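Local coordinates for MutT/nudix family protein (Shewanella oneidensis, PDB 3GZ5), which probably represses genes of NAD metabolism as an ADP-ribose-responsive transcriptional regulator that joins a Nudix domain to a DNA-binding winged helix, at residues R153-T157 and E184-G188. Residues are numbered along the deposited sequence; the frame is centred on the assembly and turned at random.
Sequences RERLT and EVLLG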
loop_
_atom_site.group_PDB
_atom_site.type_symbol
_atom_site.label_atom_id
_atom_site.label_comp_id
_atom_site.label_asym_id
_atom_site.label_seq_id
_atom_site.Cartn_x
_atom_site.Cartn_y
_atom_site.Cartn_z
ATOM N N ARG B 153 11.596 0.280 5.099
ATOM C CA ARG B 153 12.218 1.345 5.888
ATOM C C ARG B 153 11.692 2.740 5.524
ATOM O O ARG B 153 11.515 3.599 6.399
ATOM C CB ARG B 153 13.753 1.273 5.774
ATOM C CG ARG B 153 14.519 2.432 6.455
ATOM C CD ARG B 153 14.350 2.456 7.969
ATOM N NE ARG B 153 15.120 3.555 8.567
ATOM C CZ ARG B 153 14.737 4.831 8.575
ATOM N NH1 ARG B 153 13.575 5.202 8.022
ATOM N NH2 ARG B 153 15.512 5.736 9.147
ATOM N N GLU B 154 11.458 2.949 4.230
ATOM C CA GLU B 154 10.870 4.156 3.694
ATOM C C GLU B 154 9.388 4.331 4.061
ATOM O O GLU B 154 8.918 5.456 4.321
ATOM C CB GLU B 154 10.944 4.088 2.189
ATOM C CG GLU B 154 12.186 4.593 1.567
ATOM C CD GLU B 154 11.901 4.942 0.131
ATOM O OE1 GLU B 154 11.989 6.143 -0.207
ATOM O OE2 GLU B 154 11.520 4.023 -0.643
ATOM N N ARG B 155 8.623 3.243 4.030
ATOM C CA ARG B 155 7.248 3.351 4.518
ATOM C C ARG B 155 7.187 3.636 6.015
ATOM O O ARG B 155 6.350 4.376 6.447
ATOM C CB ARG B 155 6.337 2.170 4.145
ATOM C CG ARG B 155 4.840 2.649 4.273
ATOM C CD ARG B 155 3.828 1.665 3.879
ATOM N NE ARG B 155 3.960 0.453 4.686
ATOM C CZ ARG B 155 3.210 -0.634 4.515
ATOM N NH1 ARG B 155 3.423 -1.706 5.275
ATOM N NH2 ARG B 155 2.258 -0.638 3.576
ATOM N N LEU B 156 8.103 3.068 6.784
ATOM C CA LEU B 156 8.232 3.389 8.206
ATOM C C LEU B 156 8.463 4.880 8.482
ATOM O O LEU B 156 7.901 5.446 9.425
ATOM C CB LEU B 156 9.368 2.597 8.833
ATOM C CG LEU B 156 9.112 1.170 9.259
ATOM C CD1 LEU B 156 9.973 0.968 10.493
ATOM C CD2 LEU B 156 7.670 0.948 9.577
ATOM N N THR B 157 9.287 5.497 7.648
ATOM C CA THR B 157 9.470 6.944 7.655
ATOM C C THR B 157 8.151 7.712 7.509
ATOM O O THR B 157 7.905 8.621 8.291
ATOM C CB THR B 157 10.536 7.363 6.619
ATOM O OG1 THR B 157 11.756 6.687 6.958
ATOM C CG2 THR B 157 10.766 8.850 6.651
ATOM N N GLU B 184 12.256 9.992 15.829
ATOM C CA GLU B 184 13.467 10.708 15.411
ATOM C C GLU B 184 14.425 9.792 14.638
ATOM O O GLU B 184 14.928 10.177 13.597
ATOM C CB GLU B 184 14.172 11.360 16.612
ATOM C CG GLU B 184 13.394 12.529 17.187
ATOM C CD GLU B 184 13.966 13.082 18.489
ATOM O OE1 GLU B 184 13.501 14.153 18.923
ATOM O OE2 GLU B 184 14.868 12.465 19.088
ATOM N N VAL B 185 14.648 8.573 15.121
ATOM C CA VAL B 185 15.504 7.618 14.402
ATOM C C VAL B 185 14.984 7.376 12.976
ATOM O O VAL B 185 15.775 7.279 12.032
ATOM C CB VAL B 185 15.641 6.270 15.158
ATOM C CG1 VAL B 185 16.464 5.246 14.353
ATOM C CG2 VAL B 185 16.277 6.494 16.516
ATOM N N LEU B 186 13.659 7.284 12.833
ATOM C CA LEU B 186 13.034 6.958 11.543
ATOM C C LEU B 186 13.083 8.126 10.575
ATOM O O LEU B 186 13.218 7.931 9.376
ATOM C CB LEU B 186 11.586 6.489 11.723
ATOM C CG LEU B 186 11.464 5.087 12.311
ATOM C CD1 LEU B 186 10.016 4.775 12.729
ATOM C CD2 LEU B 186 11.987 4.063 11.308
ATOM N N LEU B 187 12.950 9.334 11.108
ATOM C CA LEU B 187 12.989 10.533 10.281
ATOM C C LEU B 187 14.431 11.000 10.073
ATOM O O LEU B 187 14.696 11.852 9.221
ATOM C CB LEU B 187 12.100 11.644 10.859
ATOM C CG LEU B 187 10.607 11.317 11.015
ATOM C CD1 LEU B 187 9.832 12.517 11.574
ATOM C CD2 LEU B 187 10.004 10.877 9.708
ATOM N N GLY B 188 15.343 10.417 10.846
ATOM C CA GLY B 188 16.772 10.749 10.812
ATOM C C GLY B 188 17.074 12.155 11.303
ATOM O O GLY B 188 18.164 12.690 11.062
#
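Arg-153 reaches from helix 145-162 to the C-terminal end of helix 176-187 and grips the carbonyl oxygen of Leu-186, a helix-to-helix contact between the Nudix part and the winged-helix part of the chain. Its CG lies anti to the backbone N (chi1 174°) and the chain bends at chi2, which brings the guanidinium end-on to that one oxygen. NH1 donates to Leu-186 O at 3.1 Å, in the carbonyl plane and on a lone pair; NH2 donates to the same atom at 3.2 Å from above that plane. Neither bond is straight, with N-H...O angles of 141° and 137°. A lysine in its place has one nitrogen instead of two and would probably leave Leu-186 O with a single donor from this position at best, tying the last turn of helix 176-187 less firmly. That turn closes in a Schellman motif, with Gly-188 at positive phi as its C-prime residue. Leu-186 also packs against the arginine that grips it: its CD2 lies over one guanidinium face, toward the rim, 3.8 Å from NH1. The same methyl meets Leu-156 CD1, while Leu-37 of strand 36-43 touches both Arg-153 and Leu-186, placing the contact beside the Nudix sheet. Further along helix 145-162, the two branches of Thr-157 divide the work. OG1 sits between Arg-153 O in its own helix and Leu-186 O of the facing helix, a single hydroxyl with two possible acceptors. CG2, anti to the backbone N, turns to Leu-187, whose CD2 lies 3.7 Å from this methyl and 3.4 Å from Thr-157 O.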